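Local coordinates for galactose mutarotase related enzyme (Lactobacillus casei, PDB 3Q1N), which probably binds carbohydrate and acts as an aldose 1-epimerase-like isomerase, interconverting the anomers of a sugar, at residues 157-162 with 219-225; 142-148 with 250-256; 227-233 with 288-294. One frame throughout, in Å; residues are numbered along the deposited sequence.

Following the chain from its N terminus, residues 142-148 come first and open the loop that contact 2 closes at 250-256. Contact 1 is nested inside that loop, opening at 157-162 and closing at 219-225. Strand 229-232 follows and opens contact 3, which 288-294 closes at the C terminus, after contact 2 has closed. Contacts 2 and 3 therefore cross, while contacts 1 and 3 run in series. Contacts 1 and 3 belong to one antiparallel sheet, where strands 217-221 and 229-232 are neighbours. Contact 2 lies in a second sheet packed against it. Leu220 touches Phe146 and Val254, and Leu231 also meets Val254, joining the layers of the beta sandwich.

Contact 1. Residues 157-162 with 219-225; sequences DDYDLT and TLASPHH. With NO3 (nitrate ion), chain F; EDO (1,2-ethanediol), chain L.
Asp160, Leu161 and Thr162 pair with Ala221, Leu220 and Thr219 in antiparallel register, the short strand axes 4.9 Å apart at their closest and at 152°. Asp160 with Ala221 and Thr162 with Thr219 are the hydrogen-bonded pairs. Beyond this pairing, Ser222 to His225 form a type I turn. The CB of Ser222 stands over the centre of the Tyr159 ring, 3.5 Å from the ring centroid, in a CH-pi contact. With chi1 at 163°, OG of Ser222 swings away from its own backbone N toward Asp157 O, to which it donates at 2.7 Å. It also accepts from the backbone N of His224, which makes an ST turn. Each histidine of the turn meets its own carboxylate. His224 NE2 donates to the anti lone pair of Asp158 OD2 at 2.8 Å, within the imidazole plane. His225 NE2 also reaches Asp157 OD2 at 2.8 Å, but this carboxylate stands nearly upright to the ring. Tyr159 OH lies over a face of His225, 3.2 Å from CG, and bonds to Gly149 N. Shortening Tyr159 to an alanine removes ring and hydroxyl, which would probably leave a gap beside Ser222 CB and Gly149 N without its acceptor. At the far end, Thr219 OG1 donates to O1 of a nitrate, probably from the crystallisation liquor, at 2.7 Å, and is also hydrogen-bonded to Thr230 OG1. Asp158 OD1 makes a salt bridge to Lys151. The two histidine-carboxylate bonds restrain the rotation of both imidazoles and would probably favour their protonated forms, tying residues 157-158 to the turn at 222-225.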
loop_
_atom_site.group_PDB
_atom_site.type_symbol
_atom_site.label_atom_id
_atom_site.label_comp_id
_atom_site.label_asym_id
_atom_site.label_seq_id
_atom_site.Cartn_x
_atom_site.Cartn_y
_atom_site.Cartn_z
ATOM N N ASP A 157 5.793 -17.963 -11.114
ATOM C CA ASP A 157 6.304 -19.325 -10.839
ATOM C C ASP A 157 5.802 -19.922 -9.525
ATOM O O ASP A 157 6.570 -20.064 -8.555
ATOM C CB ASP A 157 7.832 -19.326 -10.868
ATOM C CG ASP A 157 8.436 -20.721 -10.815
ATOM O OD1 ASP A 157 7.708 -21.710 -11.105
ATOM O OD2 ASP A 157 9.665 -20.833 -10.520
ATOM N N ASP A 158 4.521 -20.279 -9.513
ATOM C CA ASP A 158 3.878 -20.950 -8.383
ATOM C C ASP A 158 3.958 -20.157 -7.062
ATOM O O ASP A 158 4.319 -20.690 -6.024
ATOM C CB ASP A 158 4.431 -22.372 -8.238
ATOM C CG ASP A 158 4.211 -23.208 -9.492
ATOM O OD1 ASP A 158 3.230 -22.915 -10.242
ATOM O OD2 ASP A 158 5.014 -24.141 -9.706
ATOM N N TYR A 159 3.574 -18.883 -7.124
ATOM C CA TYR A 159 3.492 -18.023 -5.957
ATOM C C TYR A 159 2.083 -18.048 -5.393
ATOM O O TYR A 159 1.069 -18.021 -6.155
ATOM C CB TYR A 159 3.877 -16.574 -6.304
ATOM C CG TYR A 159 5.380 -16.379 -6.388
ATOM C CD1 TYR A 159 6.088 -16.670 -7.558
ATOM C CD2 TYR A 159 6.090 -15.937 -5.297
ATOM C CE1 TYR A 159 7.443 -16.554 -7.610
ATOM C CE2 TYR A 159 7.448 -15.768 -5.350
ATOM C CZ TYR A 159 8.128 -16.084 -6.504
ATOM O OH TYR A 159 9.489 -15.935 -6.601
ATOM N N ASP A 160 1.998 -18.114 -4.075
ATOM C CA ASP A 160 0.726 -18.014 -3.378
ATOM C C ASP A 160 0.869 -16.955 -2.307
ATOM O O ASP A 160 1.980 -16.610 -1.899
ATOM C CB ASP A 160 0.339 -19.327 -2.634
ATOM C CG ASP A 160 0.064 -20.539 -3.543
ATOM O OD1 ASP A 160 -0.082 -20.474 -4.778
ATOM O OD2 ASP A 160 0.064 -21.641 -2.959
ATOM N N LEU A 161 -0.268 -16.390 -1.895
ATOM C CA LEU A 161 -0.368 -15.638 -0.677
ATOM C C LEU A 161 -0.999 -16.549 0.345
ATOM O O LEU A 161 -2.047 -17.135 0.093
ATOM C CB LEU A 161 -1.246 -14.406 -0.877
ATOM C CG LEU A 161 -1.127 -13.386 0.237
ATOM C CD1 LEU A 161 0.188 -12.678 0.125
ATOM C CD2 LEU A 161 -2.300 -12.373 0.177
ATOM N N THR A 162 -0.347 -16.693 1.490
ATOM C CA THR A 162 -0.886 -17.466 2.592
ATOM C C THR A 162 -1.164 -16.502 3.721
ATOM O O THR A 162 -0.317 -15.642 4.023
ATOM C CB THR A 162 0.080 -18.588 3.031
ATOM O OG1 THR A 162 0.397 -19.399 1.901
ATOM C CG2 THR A 162 -0.538 -19.471 4.093
ATOM N N THR A 219 1.921 -13.995 3.733
ATOM C CA THR A 219 3.194 -14.429 3.158
ATOM C C THR A 219 3.094 -14.609 1.653
ATOM O O THR A 219 2.216 -15.327 1.189
ATOM C CB THR A 219 3.691 -15.736 3.818
ATOM O OG1 THR A 219 3.961 -15.478 5.200
ATOM C CG2 THR A 219 4.927 -16.270 3.156
ATOM N N LEU A 220 4.021 -13.974 0.930
ATOM C CA LEU A 220 4.184 -14.094 -0.535
ATOM C C LEU A 220 5.392 -15.018 -0.734
ATOM O O LEU A 220 6.520 -14.685 -0.340
ATOM C CB LEU A 220 4.414 -12.726 -1.177
ATOM C CG LEU A 220 4.785 -12.742 -2.658
ATOM C CD1 LEU A 220 3.646 -13.254 -3.549
ATOM C CD2 LEU A 220 5.242 -11.327 -3.074
ATOM N N ALA A 221 5.136 -16.197 -1.291
ATOM C CA ALA A 221 6.161 -17.219 -1.408
ATOM C C ALA A 221 5.865 -18.196 -2.548
ATOM O O ALA A 221 4.701 -18.424 -2.896
ATOM C CB ALA A 221 6.254 -18.009 -0.109
ATOM N N SER A 222 6.925 -18.828 -3.023
ATOM C CA SER A 222 6.878 -19.937 -3.978
ATOM C C SER A 222 7.812 -21.034 -3.482
ATOM O O SER A 222 8.898 -20.724 -3.005
ATOM C CB SER A 222 7.365 -19.472 -5.352
ATOM O OG SER A 222 7.707 -20.569 -6.186
ATOM N N PRO A 223 7.385 -22.293 -3.595
ATOM C CA PRO A 223 8.273 -23.384 -3.191
ATOM C C PRO A 223 9.542 -23.470 -4.043
ATOM O O PRO A 223 10.489 -24.148 -3.642
ATOM C CB PRO A 223 7.415 -24.629 -3.396
ATOM C CG PRO A 223 6.393 -24.247 -4.412
ATOM C CD PRO A 223 6.114 -22.798 -4.134
ATOM N N HIS A 224 9.569 -22.800 -5.195
ATOM C CA HIS A 224 10.742 -22.857 -6.082
ATOM C C HIS A 224 11.732 -21.721 -5.873
ATOM O O HIS A 224 12.713 -21.655 -6.606
ATOM C CB HIS A 224 10.337 -22.807 -7.557
ATOM C CG HIS A 224 9.293 -23.799 -7.944
ATOM N ND1 HIS A 224 9.458 -25.159 -7.768
ATOM C CD2 HIS A 224 8.082 -23.634 -8.519
ATOM C CE1 HIS A 224 8.376 -25.785 -8.201
ATOM N NE2 HIS A 224 7.524 -24.879 -8.654
ATOM N N HIS A 225 11.472 -20.829 -4.917
ATOM C CA HIS A 225 12.300 -19.641 -4.746
ATOM C C HIS A 225 12.674 -19.396 -3.318
ATOM O O HIS A 225 11.825 -19.456 -2.427
ATOM C CB HIS A 225 11.588 -18.420 -5.321
ATOM C CG HIS A 225 11.446 -18.514 -6.789
ATOM N ND1 HIS A 225 12.439 -18.094 -7.642
ATOM C CD2 HIS A 225 10.509 -19.111 -7.558
ATOM C CE1 HIS A 225 12.114 -18.420 -8.877
ATOM N NE2 HIS A 225 10.943 -19.037 -8.854
HETATM N N NO3 F . 1.360 -16.882 6.896
HETATM O O1 NO3 F . 2.072 -15.717 7.123
HETATM O O2 NO3 F . 0.008 -16.955 7.226
HETATM O O3 NO3 F . 1.993 -18.002 6.348
HETATM C C1 EDO L . 11.971 -19.403 -12.459
HETATM O O1 EDO L . 12.529 -20.386 -11.551
HETATM C C2 EDO L . 12.444 -17.947 -12.262
HETATM O O2 EDO L . 13.880 -17.759 -12.351
HETATM O O HOH W 1 3.092 -21.352 -3.683
HETATM O O HOH W 2 2.633 -18.354 0.601
#

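Contact 2. Residues 142-148 with 250-256; sequences FHPAFNV and PFIAVEP. With EDO (1,2-ethanediol), chain J; EDO (1,2-ethanediol), chain I.
The His143 ring carries Glu255 OE2 over one face, 3.1 Å from CE1 and offset toward the rim, while O2 of a bound ethanediol sits at the edge. Carboxylate and imidazole are stacked, their planes 28° apart, and no hydrogen bond joins them. Pro144 CD lies over the centre of the Phe142 ring, and Pro256 CD approaches it obliquely. The methyl of Ala145 touches CD1 of Phe251 at 3.5 Å. Phe251 CG sits between its backbone N and carbonyl carbon (chi1 76°), which brings CD1 to that methyl. The ring also meets Trp35. Val148 CG2 packs on Ile252 CG1 at 4.0 Å.

Segments 142-148 and 250-256 run antiparallel. Phe146 N donates to Ile252 O and Ile252 N to Phe146 O, both at 2.9 Å; the first donor stands above the carbonyl plane. Ala145 and Ala253 pair without such bonds, their CA atoms 3.8 Å apart.

His143 NE2 donates to ethanediol O2 at 2.7 Å, and ethanediol O1 donates to Glu255 OE1 at 2.7 Å. Trp42 and Trp242 meet the His143 ring. An ethanediol, probably from the crystallisation liquor, held by His143 and Glu255 beside tryptophans is consistent with a sugar pocket, as in aldose 1-epimerases.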
loop_
_atom_site.group_PDB
_atom_site.type_symbol
_atom_site.label_atom_id
_atom_site.label_comp_id
_atom_site.label_asym_id
_atom_site.label_seq_id
_atom_site.Cartn_x
_atom_site.Cartn_y
_atom_site.Cartn_z
ATOM N N PHE A 142 -0.137 1.686 1.583
ATOM C CA PHE A 142 1.268 1.495 1.185
ATOM C C PHE A 142 1.226 0.462 0.022
ATOM O O PHE A 142 0.523 -0.554 0.125
ATOM C CB PHE A 142 2.021 0.994 2.419
ATOM C CG PHE A 142 3.465 0.567 2.184
ATOM C CD1 PHE A 142 4.361 1.298 1.426
ATOM C CD2 PHE A 142 3.911 -0.560 2.802
ATOM C CE1 PHE A 142 5.654 0.878 1.269
ATOM C CE2 PHE A 142 5.190 -0.985 2.669
ATOM C CZ PHE A 142 6.071 -0.278 1.906
ATOM N N HIS A 143 1.960 0.716 -1.052
ATOM C CA HIS A 143 1.827 0.044 -2.354
ATOM C C HIS A 143 3.150 -0.600 -2.852
ATOM O O HIS A 143 3.582 -0.360 -3.969
ATOM C CB HIS A 143 1.340 1.159 -3.340
ATOM C CG HIS A 143 0.745 0.684 -4.644
ATOM N ND1 HIS A 143 1.466 0.003 -5.601
ATOM C CD2 HIS A 143 -0.472 0.912 -5.189
ATOM C CE1 HIS A 143 0.709 -0.204 -6.668
ATOM N NE2 HIS A 143 -0.470 0.355 -6.455
ATOM N N PRO A 144 3.783 -1.486 -2.047
ATOM C CA PRO A 144 5.075 -2.051 -2.479
ATOM C C PRO A 144 4.896 -3.126 -3.532
ATOM O O PRO A 144 4.041 -3.982 -3.386
ATOM C CB PRO A 144 5.614 -2.672 -1.197
ATOM C CG PRO A 144 4.425 -2.972 -0.377
ATOM C CD PRO A 144 3.520 -1.808 -0.637
ATOM N N ALA A 145 5.738 -3.099 -4.543
ATOM C CA ALA A 145 5.803 -4.157 -5.555
ATOM C C ALA A 145 7.054 -4.984 -5.244
ATOM O O ALA A 145 8.141 -4.451 -5.067
ATOM C CB ALA A 145 5.927 -3.560 -6.920
ATOM N N PHE A 146 6.863 -6.285 -5.151
ATOM C CA PHE A 146 7.902 -7.242 -4.818
ATOM C C PHE A 146 8.311 -8.065 -6.012
ATOM O O PHE A 146 7.465 -8.587 -6.753
ATOM C CB PHE A 146 7.405 -8.189 -3.741
ATOM C CG PHE A 146 7.127 -7.496 -2.433
ATOM C CD1 PHE A 146 8.181 -7.020 -1.660
ATOM C CD2 PHE A 146 5.833 -7.238 -2.034
ATOM C CE1 PHE A 146 7.950 -6.364 -0.462
ATOM C CE2 PHE A 146 5.587 -6.557 -0.842
ATOM C CZ PHE A 146 6.632 -6.119 -0.058
ATOM N N ASN A 147 9.611 -8.191 -6.193
ATOM C CA ASN A 147 10.133 -9.053 -7.280
ATOM C C ASN A 147 9.687 -10.511 -7.058
ATOM O O ASN A 147 9.675 -10.989 -5.905
ATOM C CB ASN A 147 11.639 -8.969 -7.339
ATOM C CG ASN A 147 12.106 -7.592 -7.725
ATOM O OD1 ASN A 147 11.701 -7.083 -8.767
ATOM N ND2 ASN A 147 12.911 -6.956 -6.868
ATOM N N VAL A 148 9.316 -11.179 -8.167
ATOM C CA VAL A 148 8.975 -12.613 -8.188
ATOM C C VAL A 148 9.573 -13.308 -9.398
ATOM O O VAL A 148 9.820 -12.684 -10.414
ATOM C CB VAL A 148 7.430 -12.863 -8.157
ATOM C CG1 VAL A 148 6.819 -12.272 -6.867
ATOM C CG2 VAL A 148 6.743 -12.285 -9.408
ATOM N N PRO A 250 7.511 -9.178 -13.875
ATOM C CA PRO A 250 8.197 -10.056 -12.911
ATOM C C PRO A 250 8.084 -9.503 -11.488
ATOM O O PRO A 250 9.067 -9.473 -10.737
ATOM C CB PRO A 250 9.648 -10.024 -13.414
ATOM C CG PRO A 250 9.774 -8.612 -13.946
ATOM C CD PRO A 250 8.467 -8.287 -14.584
ATOM N N PHE A 251 6.901 -9.015 -11.151
ATOM C CA PHE A 251 6.597 -8.549 -9.764
ATOM C C PHE A 251 5.134 -8.720 -9.412
ATOM O O PHE A 251 4.283 -8.806 -10.277
ATOM C CB PHE A 251 7.069 -7.096 -9.543
ATOM C CG PHE A 251 6.190 -6.014 -10.171
ATOM C CD1 PHE A 251 4.978 -5.604 -9.588
ATOM C CD2 PHE A 251 6.599 -5.371 -11.329
ATOM C CE1 PHE A 251 4.205 -4.573 -10.161
ATOM C CE2 PHE A 251 5.827 -4.334 -11.893
ATOM C CZ PHE A 251 4.642 -3.965 -11.333
ATOM N N ILE A 252 4.872 -8.777 -8.110
ATOM C CA ILE A 252 3.531 -8.764 -7.552
ATOM C C ILE A 252 3.565 -7.796 -6.398
ATOM O O ILE A 252 4.501 -7.845 -5.579
ATOM C CB ILE A 252 3.098 -10.169 -7.074
ATOM C CG1 ILE A 252 3.044 -11.145 -8.249
ATOM C CG2 ILE A 252 1.669 -10.075 -6.389
ATOM C CD1 ILE A 252 2.877 -12.609 -7.803
ATOM N N ALA A 253 2.610 -6.838 -6.411
ATOM C CA ALA A 253 2.420 -5.924 -5.305
ATOM C C ALA A 253 1.456 -6.494 -4.279
ATOM O O ALA A 253 0.435 -7.098 -4.624
ATOM C CB ALA A 253 1.929 -4.529 -5.821
ATOM N N VAL A 254 1.778 -6.270 -3.003
ATOM C CA VAL A 254 0.964 -6.742 -1.881
ATOM C C VAL A 254 0.877 -5.543 -0.971
ATOM O O VAL A 254 1.879 -5.131 -0.381
ATOM C CB VAL A 254 1.569 -7.992 -1.184
ATOM C CG1 VAL A 254 0.553 -8.507 -0.121
ATOM C CG2 VAL A 254 1.903 -9.109 -2.228
ATOM N N GLU A 255 -0.320 -4.940 -0.910
ATOM C CA GLU A 255 -0.493 -3.555 -0.541
ATOM C C GLU A 255 -1.394 -3.372 0.669
ATOM O O GLU A 255 -2.614 -3.573 0.581
ATOM C CB GLU A 255 -1.073 -2.793 -1.735
ATOM C CG GLU A 255 -0.390 -3.063 -3.108
ATOM C CD GLU A 255 -1.177 -2.494 -4.267
ATOM O OE1 GLU A 255 -2.254 -1.896 -4.031
ATOM O OE2 GLU A 255 -0.745 -2.648 -5.435
ATOM N N PRO A 256 -0.806 -3.021 1.821
ATOM C CA PRO A 256 -1.650 -2.784 2.983
ATOM C C PRO A 256 -2.518 -1.530 2.788
ATOM O O PRO A 256 -1.971 -0.468 2.482
ATOM C CB PRO A 256 -0.635 -2.615 4.125
ATOM C CG PRO A 256 0.612 -3.340 3.675
ATOM C CD PRO A 256 0.634 -3.059 2.186
HETATM C C1 EDO J . -3.368 -1.515 -7.171
HETATM O O1 EDO J . -3.638 -0.677 -6.031
HETATM C C2 EDO J . -3.303 -0.746 -8.470
HETATM O O2 EDO J . -2.269 0.266 -8.439
HETATM C C1 EDO I . 9.954 -11.041 -2.551
HETATM O O1 EDO I . 11.245 -11.648 -2.615
HETATM C C2 EDO I . 8.870 -12.106 -2.574
HETATM O O2 EDO I . 8.937 -12.851 -3.799
HETATM O O HOH W 3 11.825 -8.698 -11.044
#

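Contact 3. Residues 227-233 with 288-294; sequences HSITLDI and ALKVELH
Strands 229-232 and 284-293, neighbours in the large antiparallel sheet, make this contact, with Thr230 and Asp232 in hydrogen-bonded pairs opposite Glu292 and Lys290. Glu292 N donates to Thr230 O at 2.7 Å. On the face of Thr230 and Asp232, Glu292 is extended beyond CG (chi2 -179°), which carries its OE2 to within 2.6 Å of Asp232 OD1. The carboxylate planes stand nearly upright to each other. So short a distance suggests that one acid may hold a proton. Lys217, on the neighbouring strand, makes a salt bridge to Glu292 OE2.

The other face looks into the beta sandwich. Leu231 CD2 packs on Val291 CG2 at 3.8 Å, the two side chains side by side, and Ile229 CG2 meets Leu293 CD2 at 3.9 Å. Val254 and Pro256 of the second sheet cover Leu231.

At the chain end, His227 ND1 donates to His294 O at 2.7 Å, in the imidazole plane and on a lone pair of this C-terminal carboxylate oxygen. Asp29 takes the NE2 of His227, and Tyr31 stacks on the ring. His294 is modelled in two conformers; in the one described ND1 lies 3.1 Å from Ser228 OG, a doubtful hydrogen bond in which either atom could donate.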
loop_
_atom_site.group_PDB
_atom_site.type_symbol
_atom_site.label_atom_id
_atom_site.label_comp_id
_atom_site.label_asym_id
_atom_site.label_seq_id
_atom_site.Cartn_x
_atom_site.Cartn_y
_atom_site.Cartn_z
ATOM N N HIS A 227 13.741 -16.684 -1.583
ATOM C CA HIS A 227 13.320 -15.544 -0.821
ATOM C C HIS A 227 11.773 -15.467 -0.839
ATOM O O HIS A 227 11.080 -15.798 -1.833
ATOM C CB HIS A 227 13.969 -14.241 -1.342
ATOM C CG HIS A 227 15.450 -14.183 -1.107
ATOM N ND1 HIS A 227 15.992 -14.020 0.153
ATOM C CD2 HIS A 227 16.502 -14.306 -1.957
ATOM C CE1 HIS A 227 17.310 -14.048 0.064
ATOM N NE2 HIS A 227 17.645 -14.218 -1.205
ATOM N N SER A 228 11.235 -15.151 0.301
ATOM C CA SER A 228 9.829 -14.827 0.431
ATOM C C SER A 228 9.788 -13.659 1.386
ATOM O O SER A 228 10.805 -13.305 1.997
ATOM C CB SER A 228 9.054 -16.001 1.006
ATOM O OG SER A 228 9.537 -16.407 2.270
ATOM N N ILE A 229 8.621 -13.019 1.461
ATOM C CA ILE A 229 8.347 -11.986 2.459
ATOM C C ILE A 229 7.023 -12.262 3.135
ATOM O O ILE A 229 6.175 -12.932 2.570
ATOM C CB ILE A 229 8.271 -10.581 1.846
ATOM C CG1 ILE A 229 7.126 -10.464 0.812
ATOM C CG2 ILE A 229 9.641 -10.251 1.216
ATOM C CD1 ILE A 229 5.883 -9.773 1.293
ATOM N N THR A 230 6.916 -11.776 4.363
ATOM C CA THR A 230 5.683 -11.836 5.130
ATOM C C THR A 230 5.365 -10.420 5.625
ATOM O O THR A 230 6.234 -9.741 6.201
ATOM C CB THR A 230 5.803 -12.787 6.317
ATOM O OG1 THR A 230 6.049 -14.102 5.816
ATOM C CG2 THR A 230 4.495 -12.792 7.182
ATOM N N LEU A 231 4.141 -9.983 5.381
ATOM C CA LEU A 231 3.627 -8.700 5.859
ATOM C C LEU A 231 2.865 -8.891 7.156
ATOM O O LEU A 231 1.986 -9.741 7.255
ATOM C CB LEU A 231 2.728 -8.033 4.822
ATOM C CG LEU A 231 3.343 -7.660 3.479
ATOM C CD1 LEU A 231 2.365 -6.883 2.592
ATOM C CD2 LEU A 231 4.659 -6.870 3.585
ATOM N N ASP A 232 3.284 -8.178 8.199
ATOM C CA ASP A 232 2.588 -8.161 9.478
ATOM C C ASP A 232 1.679 -6.930 9.429
ATOM O O ASP A 232 2.151 -5.816 9.448
ATOM C CB ASP A 232 3.585 -8.059 10.643
ATOM C CG ASP A 232 4.568 -9.253 10.689
ATOM O OD1 ASP A 232 4.418 -10.221 9.917
ATOM O OD2 ASP A 232 5.517 -9.195 11.471
ATOM N N ILE A 233 0.379 -7.150 9.325
ATOM C CA ILE A 233 -0.565 -6.059 8.933
ATOM C C ILE A 233 -1.880 -6.078 9.729
ATOM O O ILE A 233 -2.925 -5.670 9.232
ATOM C CB ILE A 233 -0.795 -6.092 7.382
ATOM C CG1 ILE A 233 -0.964 -7.513 6.883
ATOM C CG2 ILE A 233 0.397 -5.461 6.675
ATOM C CD1 ILE A 233 -2.171 -8.199 7.350
ATOM N N ALA A 288 0.977 0.525 12.271
ATOM C CA ALA A 288 2.297 -0.083 12.120
ATOM C C ALA A 288 2.212 -1.262 11.182
ATOM O O ALA A 288 1.167 -1.890 11.060
ATOM C CB ALA A 288 2.848 -0.516 13.452
ATOM N N LEU A 289 3.311 -1.546 10.494
ATOM C CA LEU A 289 3.472 -2.820 9.776
ATOM C C LEU A 289 4.923 -3.290 9.847
ATOM O O LEU A 289 5.823 -2.517 10.203
ATOM C CB LEU A 289 3.022 -2.716 8.313
ATOM C CG LEU A 289 3.681 -1.743 7.330
ATOM C CD1 LEU A 289 4.924 -2.333 6.678
ATOM C CD2 LEU A 289 2.671 -1.278 6.255
ATOM N N LYS A 290 5.140 -4.561 9.501
ATOM C CA LYS A 290 6.477 -5.075 9.279
ATOM C C LYS A 290 6.507 -5.837 7.965
ATOM O O LYS A 290 5.528 -6.498 7.597
ATOM C CB LYS A 290 6.933 -6.014 10.397
ATOM C CG LYS A 290 6.871 -5.423 11.822
ATOM C CD LYS A 290 7.440 -6.410 12.888
ATOM C CE LYS A 290 7.373 -5.759 14.280
ATOM N NZ LYS A 290 7.926 -6.677 15.342
ATOM N N VAL A 291 7.625 -5.711 7.267
ATOM C CA VAL A 291 7.913 -6.540 6.089
ATOM C C VAL A 291 8.997 -7.510 6.583
ATOM O O VAL A 291 10.130 -7.103 6.803
ATOM C CB VAL A 291 8.406 -5.701 4.910
ATOM C CG1 VAL A 291 8.533 -6.591 3.645
ATOM C CG2 VAL A 291 7.452 -4.499 4.645
ATOM N N GLU A 292 8.635 -8.746 6.856
ATOM C CA GLU A 292 9.621 -9.755 7.238
ATOM C C GLU A 292 10.345 -10.227 5.987
ATOM O O GLU A 292 9.707 -10.561 4.974
ATOM C CB GLU A 292 9.000 -10.950 7.920
ATOM C CG GLU A 292 8.023 -10.627 9.060
ATOM C CD GLU A 292 7.451 -11.878 9.720
ATOM O OE1 GLU A 292 7.928 -13.010 9.471
ATOM O OE2 GLU A 292 6.502 -11.724 10.506
ATOM N N LEU A 293 11.678 -10.205 6.042
ATOM C CA LEU A 293 12.515 -10.445 4.871
ATOM C C LEU A 293 13.163 -11.828 5.009
ATOM O O LEU A 293 14.070 -11.992 5.820
ATOM C CB LEU A 293 13.552 -9.340 4.778
ATOM C CG LEU A 293 12.968 -7.947 4.530
ATOM C CD1 LEU A 293 14.129 -6.941 4.452
ATOM C CD2 LEU A 293 12.060 -7.934 3.216
ATOM N N HIS A 294 12.643 -12.806 4.256
ATOM C CA HIS A 294 13.058 -14.210 4.319
ATOM C C HIS A 294 13.813 -14.541 3.055
ATOM O O HIS A 294 14.358 -13.712 2.326
ATOM C CB HIS A 294 11.880 -15.207 4.309
ATOM C CG HIS A 294 10.790 -14.942 5.292
ATOM N ND1 HIS A 294 9.471 -14.797 4.902
ATOM C CD2 HIS A 294 10.793 -14.897 6.641
ATOM C CE1 HIS A 294 8.720 -14.631 5.973
ATOM N NE2 HIS A 294 9.493 -14.693 7.041
ATOM O OXT HIS A 294 13.814 -15.712 2.685
HETATM O O HOH W 4 11.701 -17.881 2.239
#